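PDB 2YJG: lactate racemase from Thermoanaerobacterium thermosaccharolyticum, which catalyses the interconversion of the D- and L-isomers of lactate, using a nickel pincer cofactor derived from nicotinic acid mononucleotide. Local coordinates for residues Lys64-Ile69 with Ala162-Ala167; Asn98-Ile103 with Asn156-Glu161; Val272-Ala277 with Lys411-Pro416; Ala305-Gly310 with Ile368-Ile373; Ala317-Gly322 with Met374-Lys379. All blocks are in the same frame, centred on the assembly; numbering follows the deposited sequence.

Interaction 1: residues Lys64-Ile69 with Ala162-Ala167; sequences KNIVII and ADLLVA
The carboxylate of Asp163 is met by Lys64 N at OD2, on the anti side and 19° out of its plane, in a short, nearly straight hydrogen bond of 2.7 Å. Beyond the amide, CG of the Lys64 side chain approaches the same OD2. The other flat side-chain group, the amide of Asn65, brings ND2 to 3.8 Å from Ala162 CA. An alanine at Asp163 would probably leave Lys64 N without this acceptor and the start of the pairing less firmly tied. From there the backbones zip up, each segment donating in turn: Asp163 N to Asn65 O, Val67 N to Leu164 O, Val166 N to Val67 O and Ile69 N to Val166 O, all between 2.7 and 3.0 Å. Strands 66-71 and 164-170 are thus parallel neighbours inside the six-stranded mixed sheet of the N-terminal domain, with 99-104 and 233-241 flanking the pair; the short pieces 66-69 and 164-167 differ by 18° in direction. Ile66, Ile68, Leu164 and Val166 share one face, where helix 79-91 packs on the two isoleucines through Leu83, Leu87 and Ile90. On the other face Val67 and Leu165 run alongside each other in the same direction. There Leu165 CD1 rests 3.6 Å from Val67 CG1 and also touches Ile69, while Val67 CG2 meets Ala162 CB at 3.6 Å.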
# COMPACT_ATOMS: atom_id res chain seq x y z
N LYS A 64 -17.44 17.43 -7.07
CA LYS A 64 -16.17 17.06 -7.73
C LYS A 64 -14.98 16.86 -6.81
O LYS A 64 -13.84 16.73 -7.27
CB LYS A 64 -15.82 18.11 -8.80
CG LYS A 64 -15.29 19.42 -8.28
CD LYS A 64 -15.35 20.53 -9.37
CE LYS A 64 -14.87 21.85 -8.83
NZ LYS A 64 -15.08 22.88 -9.86
N ASN A 65 -15.17 16.90 -5.50
CA ASN A 65 -14.05 16.74 -4.60
C ASN A 65 -14.68 16.27 -3.32
O ASN A 65 -15.05 17.07 -2.48
CB ASN A 65 -13.30 18.09 -4.42
CG ASN A 65 -12.09 18.02 -3.45
OD1 ASN A 65 -11.46 16.97 -3.21
ND2 ASN A 65 -11.73 19.19 -2.92
N ILE A 66 -14.83 14.96 -3.21
CA ILE A 66 -15.37 14.30 -2.02
C ILE A 66 -14.27 13.75 -1.11
O ILE A 66 -13.26 13.25 -1.58
CB ILE A 66 -16.32 13.18 -2.42
CG1 ILE A 66 -17.36 13.76 -3.38
CG2 ILE A 66 -16.98 12.54 -1.21
CD1 ILE A 66 -18.31 12.76 -3.94
N VAL A 67 -14.45 13.92 0.21
CA VAL A 67 -13.50 13.41 1.18
C VAL A 67 -14.31 12.50 2.12
O VAL A 67 -15.37 12.91 2.59
CB VAL A 67 -12.76 14.54 1.97
CG1 VAL A 67 -11.93 13.95 3.16
CG2 VAL A 67 -11.87 15.43 0.98
N ILE A 68 -13.85 11.27 2.29
CA ILE A 68 -14.37 10.40 3.35
C ILE A 68 -13.32 10.30 4.45
O ILE A 68 -12.19 9.84 4.18
CB ILE A 68 -14.55 8.99 2.90
CG1 ILE A 68 -15.46 8.91 1.65
CG2 ILE A 68 -15.13 8.10 4.03
CD1 ILE A 68 -15.47 7.50 1.00
N ILE A 69 -13.71 10.63 5.69
CA ILE A 69 -12.81 10.49 6.82
C ILE A 69 -13.00 9.08 7.36
O ILE A 69 -14.15 8.62 7.52
CB ILE A 69 -13.07 11.48 7.94
CG1 ILE A 69 -12.91 12.94 7.45
CG2 ILE A 69 -12.05 11.24 9.06
CD1 ILE A 69 -13.36 14.04 8.46
N ALA A 162 -13.09 20.20 0.57
CA ALA A 162 -14.06 19.28 0.04
C ALA A 162 -15.40 19.91 -0.32
O ALA A 162 -15.92 20.75 0.40
CB ALA A 162 -14.29 18.15 1.04
N ASP A 163 -15.91 19.49 -1.47
CA ASP A 163 -17.31 19.72 -1.89
C ASP A 163 -18.31 19.01 -1.04
O ASP A 163 -19.44 19.48 -0.80
CB ASP A 163 -17.51 19.08 -3.27
CG ASP A 163 -17.38 20.03 -4.34
OD1 ASP A 163 -17.04 21.21 -4.04
OD2 ASP A 163 -17.61 19.61 -5.50
N LEU A 164 -17.93 17.81 -0.62
CA LEU A 164 -18.75 17.06 0.31
C LEU A 164 -17.79 16.38 1.25
O LEU A 164 -16.79 15.76 0.82
CB LEU A 164 -19.61 16.06 -0.43
CG LEU A 164 -20.54 15.17 0.36
CD1 LEU A 164 -21.67 16.00 0.91
CD2 LEU A 164 -21.02 13.94 -0.47
N LEU A 165 -18.05 16.52 2.54
CA LEU A 165 -17.31 15.84 3.56
C LEU A 165 -18.16 14.80 4.25
O LEU A 165 -19.25 15.10 4.77
CB LEU A 165 -16.78 16.84 4.57
CG LEU A 165 -15.84 16.29 5.67
CD1 LEU A 165 -14.52 15.61 5.06
CD2 LEU A 165 -15.48 17.36 6.67
N VAL A 166 -17.63 13.57 4.28
CA VAL A 166 -18.28 12.40 4.83
C VAL A 166 -17.34 11.78 5.90
O VAL A 166 -16.12 11.92 5.81
CB VAL A 166 -18.55 11.38 3.68
CG1 VAL A 166 -19.01 10.08 4.19
CG2 VAL A 166 -19.59 11.92 2.76
N ALA A 167 -17.90 11.00 6.81
CA ALA A 167 -17.04 10.20 7.73
C ALA A 167 -17.64 8.85 8.03
O ALA A 167 -18.88 8.71 8.06
CB ALA A 167 -16.85 10.92 9.04

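Interaction 2: residues Asn98-Ile103 with Asn156-Glu161; sequences NVKILI and NKLAVE
Leu102, on strand 99-104, reaches toward Asn156 tip to tip. This is where the short helix 157-161 packs on a face of the mixed sheet in an α/β arrangement; the axes of 99-103 and 157-161 pass 10.1 Å apart at 142°. The inner part is buried: Leu102 CD1 lies 3.9 Å from Asn156 ND2, its CD2 sits 4.1 Å from Asn156 CG, and CD2 also meets Ala159 CB at 4.3 Å. Ile190, from a loop, touches both Leu102 and Ala159. Asn156 is also the N-cap of the helix. CG stands anti to the backbone N (chi1 -160°), and OD1 accepts from Leu158 N at 3.1 Å, in the carbonyl plane on a lone pair, while ND2 is hydrogen-bonded to His133 ND1. An alanine at Asn156 would probably leave Leu158 N uncapped and His133 ND1 without its mate, and open a gap beside Leu102. The outer half is partly exposed and carried mainly by aliphatic contacts. Here the extended chain of Lys100 crosses Leu158 at about a right angle, and Lys100 NZ stays 6.6 Å from Glu161 OE1, too far to pair. Both methyls of Leu158 press on one methylene of that lysine, CD1 at 3.7 Å and CD2 at 3.9 Å from Lys100 CD.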
# COMPACT_ATOMS: atom_id res chain seq x y z
N ASN A 98 -14.27 12.30 -7.76
CA ASN A 98 -13.03 12.26 -7.05
C ASN A 98 -13.34 12.03 -5.60
O ASN A 98 -14.08 12.82 -4.97
CB ASN A 98 -12.26 13.54 -7.20
CG ASN A 98 -11.89 13.80 -8.60
OD1 ASN A 98 -12.32 14.80 -9.18
ND2 ASN A 98 -11.15 12.87 -9.19
N VAL A 99 -12.72 11.01 -5.04
CA VAL A 99 -12.96 10.64 -3.65
C VAL A 99 -11.63 10.42 -2.96
O VAL A 99 -10.91 9.51 -3.33
CB VAL A 99 -13.81 9.41 -3.49
CG1 VAL A 99 -14.16 9.15 -1.95
CG2 VAL A 99 -15.05 9.54 -4.22
N LYS A 100 -11.33 11.24 -1.96
CA LYS A 100 -10.15 11.10 -1.13
C LYS A 100 -10.51 10.50 0.21
O LYS A 100 -11.50 10.88 0.81
CB LYS A 100 -9.46 12.45 -0.93
CG LYS A 100 -8.53 12.75 -2.09
CD LYS A 100 -7.71 13.94 -1.94
CE LYS A 100 -7.29 14.42 -3.34
NZ LYS A 100 -6.18 15.33 -3.18
N ILE A 101 -9.72 9.56 0.69
CA ILE A 101 -10.00 8.93 1.96
C ILE A 101 -8.95 9.46 2.90
O ILE A 101 -7.78 9.17 2.74
CB ILE A 101 -10.01 7.38 1.81
CG1 ILE A 101 -11.11 6.98 0.80
CG2 ILE A 101 -10.33 6.70 3.10
CD1 ILE A 101 -10.98 5.56 0.29
N LEU A 102 -9.38 10.21 3.89
CA LEU A 102 -8.50 10.90 4.83
C LEU A 102 -8.52 10.12 6.12
O LEU A 102 -9.58 9.99 6.73
CB LEU A 102 -9.06 12.29 5.09
CG LEU A 102 -8.30 13.22 6.07
CD1 LEU A 102 -6.75 13.30 5.80
CD2 LEU A 102 -8.97 14.55 6.11
N ILE A 103 -7.36 9.63 6.56
CA ILE A 103 -7.25 8.80 7.78
C ILE A 103 -7.13 9.73 9.00
O ILE A 103 -6.20 10.55 9.06
CB ILE A 103 -6.02 7.88 7.72
CG1 ILE A 103 -6.03 7.00 6.49
CG2 ILE A 103 -5.88 7.02 8.99
CD1 ILE A 103 -7.16 6.06 6.46
N ASN A 156 -7.71 19.72 9.23
CA ASN A 156 -7.07 19.40 7.94
C ASN A 156 -7.74 20.13 6.76
O ASN A 156 -8.98 20.05 6.54
CB ASN A 156 -7.13 17.90 7.71
CG ASN A 156 -6.12 17.39 6.72
OD1 ASN A 156 -6.18 17.69 5.51
ND2 ASN A 156 -5.20 16.56 7.20
N LYS A 157 -6.89 20.82 5.99
CA LYS A 157 -7.32 21.61 4.82
C LYS A 157 -8.10 20.83 3.76
O LYS A 157 -9.00 21.35 3.13
CB LYS A 157 -6.09 22.23 4.12
CG LYS A 157 -6.32 23.72 3.76
CD LYS A 157 -5.01 24.51 3.44
CE LYS A 157 -4.08 23.76 2.48
NZ LYS A 157 -2.82 24.56 2.11
N LEU A 158 -7.69 19.61 3.53
CA LEU A 158 -8.39 18.74 2.58
C LEU A 158 -9.85 18.62 2.91
O LEU A 158 -10.70 18.67 2.04
CB LEU A 158 -7.74 17.37 2.64
CG LEU A 158 -8.08 16.46 1.47
CD1 LEU A 158 -7.38 16.97 0.18
CD2 LEU A 158 -7.60 15.06 1.84
N ALA A 159 -10.14 18.45 4.20
CA ALA A 159 -11.52 18.39 4.67
C ALA A 159 -12.32 19.67 4.40
O ALA A 159 -13.49 19.62 4.01
CB ALA A 159 -11.52 18.06 6.16
N VAL A 160 -11.66 20.80 4.65
CA VAL A 160 -12.24 22.13 4.47
C VAL A 160 -12.55 22.36 2.99
O VAL A 160 -13.66 22.73 2.63
CB VAL A 160 -11.26 23.23 4.94
CG1 VAL A 160 -11.94 24.59 4.79
CG2 VAL A 160 -10.75 22.99 6.42
N GLU A 161 -11.59 22.04 2.13
CA GLU A 161 -11.72 22.22 0.65
C GLU A 161 -12.75 21.32 -0.06
O GLU A 161 -13.21 21.66 -1.14
CB GLU A 161 -10.37 21.93 -0.01
CG GLU A 161 -9.28 22.87 0.34
CD GLU A 161 -7.90 22.33 -0.10
OE1 GLU A 161 -7.83 21.17 -0.65
OE2 GLU A 161 -6.90 23.07 0.11

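Interaction 3: residues Val272-Ala277 with Lys411-Pro416; sequences VNAKPA and KINVIP
The backbone carbonyl of Lys275 faces the side-chain amide of Asn413, the atom modelled as OD1 standing 2.8 Å from Lys275 O. The amide is probably turned over in the model, and with its ends exchanged this may be a hydrogen bond. Asn413 holds CG anti to its carbonyl carbon, beside the backbone N (chi1 -87°), and this sets CG on the side of 272-277. The methyl of Ala277 packs beside the amide. Ala277 CB lies 3.7 Å from Asn413 CG and 4.1 Å from Asn413 CB, and it also touches the backbone of the other segment, 3.5 Å from Lys411 O. Ala274 CB lies more loosely beside the same amide. The inner residues Ala274, Ala277 and Asn413 are buried, whereas Lys275 and Lys411 are exposed at the margin. Gln23 of strand 22-25 touches both lysines and Asn413. The contact joins two different sheets of the C-terminal domain by packing side chains against both side chains and backbone. Segment 272-277 pairs with strand 422-425 in a small parallel sheet, and 412-415 runs in the six-stranded parallel sheet between 22-25 and 279-283, with Ile412 turned away onto Ile279 and Ile281.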
# COMPACT_ATOMS: atom_id res chain seq x y z
N VAL A 272 -25.66 -0.97 32.49
CA VAL A 272 -25.95 -1.88 33.61
C VAL A 272 -26.28 -1.04 34.82
O VAL A 272 -25.76 0.07 35.00
CB VAL A 272 -24.77 -2.81 33.88
CG1 VAL A 272 -24.50 -3.67 32.65
CG2 VAL A 272 -23.51 -1.98 34.33
N ASN A 273 -27.19 -1.55 35.65
CA ASN A 273 -27.68 -0.82 36.80
C ASN A 273 -27.03 -1.36 38.06
O ASN A 273 -27.19 -2.57 38.36
CB ASN A 273 -29.22 -0.93 36.85
CG ASN A 273 -29.90 -0.41 35.58
OD1 ASN A 273 -30.53 -1.17 34.82
ND2 ASN A 273 -29.76 0.87 35.34
N ALA A 274 -26.28 -0.53 38.77
CA ALA A 274 -25.53 -0.97 39.95
C ALA A 274 -26.06 -0.41 41.28
O ALA A 274 -26.26 0.78 41.41
CB ALA A 274 -24.02 -0.54 39.77
N LYS A 275 -26.27 -1.26 42.27
CA LYS A 275 -26.41 -0.84 43.66
C LYS A 275 -25.00 -0.73 44.23
O LYS A 275 -24.26 -1.74 44.34
CB LYS A 275 -27.24 -1.84 44.50
CG LYS A 275 -26.99 -1.67 46.01
CD LYS A 275 -28.10 -2.30 46.92
CE LYS A 275 -27.84 -1.95 48.42
NZ LYS A 275 -28.70 -2.75 49.34
N PRO A 276 -24.59 0.48 44.63
CA PRO A 276 -23.17 0.52 44.97
C PRO A 276 -22.76 -0.39 46.14
O PRO A 276 -23.53 -0.60 47.12
CB PRO A 276 -22.88 2.00 45.23
CG PRO A 276 -24.11 2.77 44.71
CD PRO A 276 -25.27 1.79 44.77
N ALA A 277 -21.57 -0.97 46.00
CA ALA A 277 -21.07 -1.98 46.91
C ALA A 277 -19.74 -1.54 47.47
O ALA A 277 -19.06 -0.64 46.94
CB ALA A 277 -20.88 -3.31 46.20
N LYS A 411 -20.89 -7.35 50.52
CA LYS A 411 -21.35 -7.80 49.18
C LYS A 411 -20.53 -7.08 48.09
O LYS A 411 -20.08 -5.98 48.28
CB LYS A 411 -22.87 -7.70 48.95
CG LYS A 411 -23.67 -8.87 49.61
CD LYS A 411 -24.87 -9.34 48.81
CE LYS A 411 -26.18 -9.12 49.56
NZ LYS A 411 -27.42 -9.78 49.06
N ILE A 412 -20.35 -7.75 46.95
CA ILE A 412 -19.38 -7.39 45.95
C ILE A 412 -20.10 -7.27 44.66
O ILE A 412 -20.88 -8.16 44.27
CB ILE A 412 -18.32 -8.53 45.75
CG1 ILE A 412 -17.58 -8.84 47.03
CG2 ILE A 412 -17.30 -8.19 44.63
CD1 ILE A 412 -16.86 -10.21 46.98
N ASN A 413 -19.83 -6.18 43.96
CA ASN A 413 -20.32 -6.04 42.62
C ASN A 413 -19.31 -6.67 41.67
O ASN A 413 -18.15 -6.33 41.73
CB ASN A 413 -20.53 -4.56 42.27
CG ASN A 413 -21.91 -4.00 42.67
OD1 ASN A 413 -22.06 -2.77 42.89
ND2 ASN A 413 -22.91 -4.85 42.68
N VAL A 414 -19.74 -7.52 40.73
CA VAL A 414 -18.85 -8.11 39.71
C VAL A 414 -19.19 -7.60 38.35
O VAL A 414 -20.31 -7.78 37.87
CB VAL A 414 -18.91 -9.68 39.70
CG1 VAL A 414 -17.92 -10.27 38.64
CG2 VAL A 414 -18.58 -10.23 41.12
N ILE A 415 -18.24 -6.93 37.70
CA ILE A 415 -18.47 -6.38 36.39
C ILE A 415 -17.41 -7.04 35.51
O ILE A 415 -16.28 -6.53 35.42
CB ILE A 415 -18.24 -4.87 36.35
CG1 ILE A 415 -18.97 -4.17 37.53
CG2 ILE A 415 -18.65 -4.32 34.97
CD1 ILE A 415 -18.91 -2.62 37.50
N PRO A 416 -17.74 -8.18 34.88
CA PRO A 416 -16.64 -8.94 34.28
C PRO A 416 -15.86 -8.23 33.18
O PRO A 416 -14.65 -8.42 33.08
CB PRO A 416 -17.30 -10.22 33.74
CG PRO A 416 -18.76 -10.22 34.32
CD PRO A 416 -19.06 -8.86 34.82

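Interaction 4: residues Ala305-Gly310 with Ile368-Ile373; sequences AACKDG and INHKVI
The imidazole of His370 lies against Cys307 and Lys308. From CB the side chain places CG anti to the carbonyl carbon, beside the backbone N (chi1 -53°). At the ring, ND1 looks back along its own segment's chain and is hydrogen-bonded to Ile366 O, in the helix that leads into this segment, which helps to fix the rotation of the imidazole. CD2 does most of the touching across the contact: Lys308 O lies 3.3 Å from it, at the ring edge and near the ring plane, and Cys307 SG approaches the same carbon obliquely at 3.7 Å. The thiol is placed there with SG anti to the backbone N (chi1 -163°). At the tip, NE2 is 3.6 Å from Lys308 O, with Cys307 O and Asp309 CA somewhat further away. The carboxylate of Asp309 stays more distant, its OD1 4.7 Å from His370 NE2, and could favour a positive imidazole only modestly. Next to the ring the backbones join through Gly310 N, which donates to Asn369 O over a short 2.6 Å. Gly310 has positive phi, a backbone conformation that glycine adopts easily, and the chain bends a corner here before entering strand 311-316. Lys308 turns its ammonium elsewhere, into a salt bridge with Asp278. The arrangement belongs to a parallel α/β sheet at the N-terminal ends of its strands: the connections out of helices 293-305 and 357-369 lie side by side as they enter the neighbouring strands 311-316 and 371-375.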
# COMPACT_ATOMS: atom_id res chain seq x y z
N ALA A 305 -18.08 3.89 39.55
CA ALA A 305 -19.49 4.10 39.48
C ALA A 305 -20.31 3.04 40.25
O ALA A 305 -21.41 3.35 40.71
CB ALA A 305 -19.91 4.17 38.04
N ALA A 306 -19.76 1.84 40.45
CA ALA A 306 -20.42 0.77 41.22
C ALA A 306 -19.92 0.59 42.61
O ALA A 306 -20.33 -0.40 43.27
CB ALA A 306 -20.29 -0.58 40.48
N CYS A 307 -19.04 1.48 43.07
CA CYS A 307 -18.40 1.35 44.36
C CYS A 307 -18.88 2.47 45.30
O CYS A 307 -19.08 3.62 44.88
CB CYS A 307 -16.89 1.40 44.14
SG CYS A 307 -15.90 0.81 45.44
N LYS A 308 -19.12 2.12 46.56
CA LYS A 308 -19.35 3.10 47.60
C LYS A 308 -18.07 3.92 47.87
O LYS A 308 -16.94 3.43 47.74
CB LYS A 308 -19.76 2.37 48.89
CG LYS A 308 -21.16 1.75 48.87
CD LYS A 308 -21.46 1.23 50.28
CE LYS A 308 -22.39 0.02 50.27
NZ LYS A 308 -22.48 -0.66 51.63
N ASP A 309 -18.25 5.17 48.29
CA ASP A 309 -17.16 6.03 48.70
C ASP A 309 -16.34 5.33 49.72
O ASP A 309 -16.87 4.75 50.70
CB ASP A 309 -17.65 7.36 49.29
CG ASP A 309 -18.67 8.08 48.37
OD1 ASP A 309 -18.37 8.29 47.16
OD2 ASP A 309 -19.78 8.43 48.87
N GLY A 310 -15.04 5.32 49.49
CA GLY A 310 -14.12 4.61 50.34
C GLY A 310 -13.98 3.13 50.14
O GLY A 310 -13.29 2.50 50.89
N ILE A 368 -8.78 9.21 44.96
CA ILE A 368 -9.05 10.11 46.08
C ILE A 368 -10.19 9.57 46.92
O ILE A 368 -10.13 9.77 48.11
CB ILE A 368 -9.41 11.54 45.62
CG1 ILE A 368 -8.16 12.23 45.04
CG2 ILE A 368 -9.94 12.40 46.82
CD1 ILE A 368 -8.52 13.43 44.23
N ASN A 369 -11.14 8.85 46.30
CA ASN A 369 -12.35 8.32 46.96
C ASN A 369 -12.36 6.78 47.16
O ASN A 369 -13.31 6.26 47.78
CB ASN A 369 -13.59 8.63 46.13
CG ASN A 369 -14.06 10.04 46.23
OD1 ASN A 369 -13.53 10.86 46.97
ND2 ASN A 369 -15.08 10.35 45.39
N HIS A 370 -11.40 6.08 46.57
CA HIS A 370 -11.42 4.60 46.52
C HIS A 370 -10.03 4.05 46.53
O HIS A 370 -9.11 4.67 45.99
CB HIS A 370 -12.10 4.11 45.23
CG HIS A 370 -13.44 4.69 44.99
ND1 HIS A 370 -13.64 5.81 44.22
CD2 HIS A 370 -14.66 4.31 45.45
CE1 HIS A 370 -14.94 6.10 44.22
NE2 HIS A 370 -15.58 5.18 44.92
N LYS A 371 -9.89 2.83 47.05
CA LYS A 371 -8.64 2.10 46.86
C LYS A 371 -8.75 1.25 45.63
O LYS A 371 -9.82 0.70 45.39
CB LYS A 371 -8.42 1.15 48.05
CG LYS A 371 -8.44 1.84 49.38
CD LYS A 371 -7.15 2.47 49.72
CE LYS A 371 -7.34 3.42 50.97
NZ LYS A 371 -6.15 3.42 51.88
N VAL A 372 -7.67 1.13 44.86
CA VAL A 372 -7.66 0.28 43.70
C VAL A 372 -6.60 -0.77 43.90
O VAL A 372 -5.45 -0.48 44.40
CB VAL A 372 -7.44 1.08 42.42
CG1 VAL A 372 -7.30 0.14 41.19
CG2 VAL A 372 -8.58 2.09 42.23
N ILE A 373 -7.00 -2.00 43.63
CA ILE A 373 -6.11 -3.15 43.65
C ILE A 373 -5.99 -3.66 42.25
O ILE A 373 -7.00 -3.93 41.59
CB ILE A 373 -6.61 -4.32 44.58
CG1 ILE A 373 -6.62 -3.87 46.02
CG2 ILE A 373 -5.72 -5.59 44.42
CD1 ILE A 373 -7.53 -4.61 46.90

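Interaction 5: residues Ala317-Gly322 with Met374-Lys379; sequences AECADG and MVTDSK
Thr376 sets OG1 anti to its backbone N (chi1 -165°), bringing the hydroxyl up to the carbonyls of Ala317 and Glu318, and the bend of Lys379 at chi3 (-69°) sets CE near Ala320 O. Thr376 OG1 is 2.8 Å from Ala317 O and 3.0 Å from Glu318 O, and its one proton could serve either; Asn380 ND2 bonds to the same hydroxyl. Glu318 O also takes a weak bond from Asp377 N. Lys379 NZ donates to Ala320 O at 2.6 Å, coming in on one of that oxygen's lone pairs within the plane of the peptide. Upstream, Ala317 N bonds to Val375 O at 3.0 Å, carrying the pairing of parallel strands 311-316 and 371-375 one residue past the end of 311-316. Beside this polar band Met374 CE packs 4.0 Å from Cys319 SG and against Ala317 CB. Asp377 starts an Asx turn, its OD1 accepting from Lys379 N, which helps to place that lysine. Loops at this end of a parallel sheet commonly line active sites, and Cys319 lies about 7 Å, side chain to side chain, from Gln295, probably a substrate-binding residue. A water donates to both Glu318 OE2, at 2.5 Å, and Asp377 OD2, at 3.0 Å, which probably eases the repulsion between two carboxylates of like charge.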
# COMPACT_ATOMS: atom_id res chain seq x y z
N ALA A 317 -6.18 -6.62 34.86
CA ALA A 317 -5.63 -5.99 33.64
C ALA A 317 -4.15 -6.44 33.52
O ALA A 317 -3.32 -6.11 34.36
CB ALA A 317 -5.74 -4.43 33.72
N GLU A 318 -3.86 -7.26 32.53
CA GLU A 318 -2.51 -7.87 32.41
C GLU A 318 -1.46 -6.79 32.26
O GLU A 318 -0.39 -6.86 32.87
CB GLU A 318 -2.49 -8.78 31.20
CG GLU A 318 -1.15 -9.39 30.92
CD GLU A 318 -1.11 -10.26 29.71
OE1 GLU A 318 -1.43 -9.78 28.59
OE2 GLU A 318 -0.70 -11.44 29.89
N CYS A 319 -1.78 -5.75 31.48
CA CYS A 319 -0.86 -4.63 31.29
C CYS A 319 0.51 -5.09 30.81
O CYS A 319 1.54 -4.68 31.34
CB CYS A 319 -0.73 -3.75 32.55
SG CYS A 319 -2.34 -3.02 33.06
N ALA A 320 0.50 -5.94 29.82
CA ALA A 320 1.72 -6.54 29.28
C ALA A 320 2.73 -5.48 28.84
O ALA A 320 3.93 -5.75 28.89
CB ALA A 320 1.37 -7.44 28.05
N ASP A 321 2.24 -4.33 28.37
CA ASP A 321 3.09 -3.24 27.91
C ASP A 321 3.46 -2.22 28.97
O ASP A 321 4.13 -1.23 28.64
CB ASP A 321 2.45 -2.56 26.71
CG ASP A 321 2.30 -3.49 25.51
OD1 ASP A 321 3.08 -4.46 25.39
OD2 ASP A 321 1.44 -3.25 24.67
N GLY A 322 3.13 -2.48 30.24
CA GLY A 322 3.60 -1.66 31.33
C GLY A 322 2.63 -0.52 31.59
O GLY A 322 1.41 -0.72 31.45
N MET A 374 -4.77 -3.78 41.74
CA MET A 374 -4.62 -4.30 40.40
C MET A 374 -4.03 -5.74 40.41
O MET A 374 -2.97 -6.00 40.96
CB MET A 374 -3.75 -3.39 39.52
CG MET A 374 -4.28 -1.99 39.26
SD MET A 374 -3.33 -1.13 37.99
CE MET A 374 -3.96 -1.86 36.56
N VAL A 375 -4.75 -6.66 39.79
CA VAL A 375 -4.24 -7.98 39.41
C VAL A 375 -3.65 -7.82 38.03
O VAL A 375 -4.34 -7.57 37.05
CB VAL A 375 -5.41 -9.08 39.42
CG1 VAL A 375 -4.96 -10.46 38.85
CG2 VAL A 375 -6.01 -9.22 40.86
N THR A 376 -2.32 -8.02 37.96
CA THR A 376 -1.54 -7.64 36.83
C THR A 376 -0.24 -8.44 36.83
O THR A 376 0.10 -9.02 37.82
CB THR A 376 -1.27 -6.13 36.89
OG1 THR A 376 -0.81 -5.72 35.63
CG2 THR A 376 -0.26 -5.75 37.96
N ASP A 377 0.41 -8.48 35.68
CA ASP A 377 1.71 -9.10 35.47
C ASP A 377 2.68 -8.60 36.48
O ASP A 377 2.68 -7.40 36.75
CB ASP A 377 2.18 -8.74 34.05
CG ASP A 377 3.34 -9.54 33.57
OD1 ASP A 377 4.49 -9.36 34.12
OD2 ASP A 377 3.11 -10.32 32.59
N SER A 378 3.54 -9.48 37.01
CA SER A 378 4.47 -9.12 38.09
C SER A 378 5.44 -8.03 37.71
O SER A 378 5.92 -7.33 38.63
CB SER A 378 5.26 -10.33 38.61
OG SER A 378 6.12 -10.81 37.59
N LYS A 379 5.72 -7.88 36.41
CA LYS A 379 6.56 -6.80 35.82
C LYS A 379 6.05 -5.45 36.25
O LYS A 379 6.83 -4.46 36.30
CB LYS A 379 6.46 -6.76 34.28
CG LYS A 379 7.04 -7.84 33.44
CD LYS A 379 6.83 -7.58 31.92
CE LYS A 379 5.38 -7.67 31.41
NZ LYS A 379 5.27 -7.74 29.85
O HOH W 1 0.85 -12.15 31.78

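How the interactions relate
The contacts form two groups, one in each domain. Interactions 1 and 2, centres 6 Å apart, share the N-terminal mixed sheet, with Ile68 N 2.8 Å from Lys100 O. Interactions 3, 4 and 5 belong to the C-terminal domain, the centres of interactions 1 and 3 lying about 45 Å apart. Interactions 3 and 4 meet where Ala277 O lies 2.8 Å from Lys308 N, whereas 4 and 5 use opposite ends of strand 371-375. In interaction 1 Ala167 lies about 9 Å, side chain to side chain, from Lys184, the probable cofactor attachment point; a bound magnesium ion is about 9 Å from the Lys100 side chain of interaction 2. Interaction 5 approaches the probable substrate-binding Gln295 and Lys298.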